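Local structure of competence protein ComEA-related protein (Thermus thermophilus, 2DUY) at residues Pro18-Glu23 against Pro71-Pro75. The protein is of unknown function but, as a small helix-hairpin-helix protein related to the competence protein ComEA, probably binds DNA. Residues are numbered along the deposited sequence; the frame is centred on the assembly and turned at random.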
loop_
_atom_site.group_PDB
_atom_site.type_symbol
_atom_site.label_atom_id
_atom_site.label_comp_id
_atom_site.label_asym_id
_atom_site.label_seq_id
_atom_site.Cartn_x
_atom_site.Cartn_y
_atom_site.Cartn_z
ATOM N N PRO A 18 -0.089 -7.128 9.012
ATOM C CA PRO A 18 -0.260 -5.954 8.146
ATOM C C PRO A 18 0.905 -5.863 7.156
ATOM O O PRO A 18 2.031 -6.229 7.490
ATOM C CB PRO A 18 -0.256 -4.787 9.135
ATOM C CG PRO A 18 -0.805 -5.406 10.394
ATOM C CD PRO A 18 -0.066 -6.726 10.429
ATOM N N VAL A 19 0.626 -5.375 5.951
ATOM C CA VAL A 19 1.642 -5.240 4.905
ATOM C C VAL A 19 2.418 -3.937 5.100
ATOM O O VAL A 19 1.811 -2.883 5.301
ATOM C CB VAL A 19 0.983 -5.228 3.505
ATOM C CG1 VAL A 19 2.037 -5.017 2.430
ATOM C CG2 VAL A 19 0.240 -6.540 3.266
ATOM N N SER A 20 3.750 -4.019 5.042
ATOM C CA SER A 20 4.624 -2.853 5.212
ATOM C C SER A 20 4.747 -2.030 3.932
ATOM O O SER A 20 5.183 -2.549 2.902
ATOM C CB SER A 20 6.026 -3.300 5.636
ATOM O OG SER A 20 6.939 -2.210 5.580
ATOM N N LEU A 21 4.380 -0.752 3.999
ATOM C CA LEU A 21 4.465 0.113 2.833
ATOM C C LEU A 21 5.904 0.254 2.375
ATOM O O LEU A 21 6.158 0.389 1.188
ATOM C CB LEU A 21 3.899 1.520 3.123
ATOM C CG LEU A 21 2.375 1.595 3.262
ATOM C CD1 LEU A 21 1.961 3.008 3.595
ATOM C CD2 LEU A 21 1.719 1.137 1.957
ATOM N N ASN A 22 6.831 0.199 3.323
ATOM C CA ASN A 22 8.252 0.364 3.026
ATOM C C ASN A 22 9.009 -0.881 2.598
ATOM O O ASN A 22 10.003 -0.789 1.869
ATOM C CB ASN A 22 8.978 0.936 4.245
ATOM C CG ASN A 22 8.714 2.410 4.438
ATOM O OD1 ASN A 22 8.499 3.141 3.471
ATOM N ND2 ASN A 22 8.761 2.865 5.690
ATOM N N GLU A 23 8.541 -2.042 3.035
ATOM C CA GLU A 23 9.265 -3.271 2.748
ATOM C C GLU A 23 8.627 -4.315 1.836
ATOM O O GLU A 23 9.300 -5.251 1.407
ATOM C CB GLU A 23 9.659 -3.905 4.086
ATOM C CG GLU A 23 10.398 -2.932 5.007
ATOM C CD GLU A 23 10.725 -3.528 6.362
ATOM O OE1 GLU A 23 9.828 -4.149 6.968
ATOM O OE2 GLU A 23 11.877 -3.366 6.827
ATOM N N PRO A 71 -6.719 -0.713 7.493
ATOM C CA PRO A 71 -6.645 -1.880 8.376
ATOM C C PRO A 71 -5.517 -2.862 8.035
ATOM O O PRO A 71 -5.036 -3.578 8.910
ATOM C CB PRO A 71 -8.026 -2.520 8.210
ATOM C CG PRO A 71 -8.911 -1.334 7.917
ATOM C CD PRO A 71 -8.071 -0.566 6.927
ATOM N N TYR A 72 -5.099 -2.881 6.769
ATOM C CA TYR A 72 -4.068 -3.811 6.304
ATOM C C TYR A 72 -2.631 -3.286 6.234
ATOM O O TYR A 72 -1.712 -4.050 5.949
ATOM C CB TYR A 72 -4.426 -4.334 4.903
ATOM C CG TYR A 72 -5.850 -4.813 4.744
ATOM C CD1 TYR A 72 -6.889 -3.907 4.531
ATOM C CD2 TYR A 72 -6.166 -6.169 4.847
ATOM C CE1 TYR A 72 -8.208 -4.340 4.434
ATOM C CE2 TYR A 72 -7.479 -6.610 4.754
ATOM C CZ TYR A 72 -8.495 -5.689 4.550
ATOM O OH TYR A 72 -9.805 -6.115 4.488
ATOM N N LEU A 73 -2.426 -2.007 6.521
ATOM C CA LEU A 73 -1.101 -1.409 6.378
ATOM C C LEU A 73 -0.327 -0.966 7.611
ATOM O O LEU A 73 -0.895 -0.663 8.654
ATOM C CB LEU A 73 -1.217 -0.188 5.459
ATOM C CG LEU A 73 -1.842 -0.363 4.074
ATOM C CD1 LEU A 73 -1.994 1.008 3.407
ATOM C CD2 LEU A 73 -0.983 -1.289 3.251
ATOM N N ARG A 74 0.993 -0.920 7.456
ATOM C CA ARG A 74 1.896 -0.418 8.485
ATOM C C ARG A 74 3.020 0.253 7.698
ATOM O O ARG A 74 3.155 0.024 6.495
ATOM C CB ARG A 74 2.439 -1.542 9.372
ATOM C CG ARG A 74 3.153 -2.672 8.653
ATOM C CD ARG A 74 3.620 -3.704 9.670
ATOM N NE ARG A 74 4.164 -4.896 9.033
ATOM C CZ ARG A 74 5.457 -5.106 8.807
ATOM N NH1 ARG A 74 5.842 -6.229 8.212
ATOM N NH2 ARG A 74 6.361 -4.212 9.190
ATOM N N PRO A 75 3.818 1.111 8.343
ATOM C CA PRO A 75 4.896 1.757 7.578
ATOM C C PRO A 75 5.822 0.756 6.886
ATOM O O PRO A 75 6.094 -0.305 7.475
ATOM C CB PRO A 75 5.613 2.587 8.642
ATOM C CG PRO A 75 4.485 2.959 9.576
ATOM C CD PRO A 75 3.746 1.647 9.713
ATOM O OXT PRO A 75 6.264 1.061 5.756
#
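Ser20 and Arg74 lie on one face of a short parallel two-stranded sheet, Val19 and Leu73 on the other. Three backbone bonds zip the strands together: Val19 N to Tyr72 O (2.7 Å), Arg74 N to Val19 O and Leu21 N to Arg74 O. Arg74 starts with CG wedged between its own backbone N and carbonyl carbon (chi1 56°), then runs extended to NE, lying back over the neighbouring strand. There NE donates to Pro18 O at 3.0 Å from a position above that carbonyl's plane, off its lone pairs, while Ser20 CB sits 3.6 Å over the centre of the guanidinium face. A long, flexible arginine suits this place because its methylenes can cover the strand before its flat end bonds to a carbonyl. Glu23 OE1 stays 4.1 Å from Arg74 NH2, too far for a salt bridge, and the carboxylate stands nearly perpendicular to the guanidinium.

On the Val19-Leu73 face, Leu73 CD2 meets Leu21 CD2 from the following turn at 3.9 Å, the two side chains crossing at about a right angle, and Leu32 packs against Leu73 from a loop. Val19, Leu21 and Leu73 are all buried, and their apolar branches bring no polar atom needing a partner.

Ser20 OG, anti to its own N (chi1 170°), donates to Pro75 O at 2.8 Å and accepts from Glu23 N, an ST motif closing the turn after the strand. An alanine here is likely to leave Pro75 O without this donor and the turn without its side-chain tie. The other terminal oxygen, Pro75 OXT, takes a bond from Asn22 N (2.6 Å), and Asn22 OD1 accepts from Tyr49 N. The chain's last carboxylate is thus gripped by a hydroxyl and a backbone N-H, so its negative charge is probably stabilised where the C-terminus is bound to the turn that follows strand 19-20.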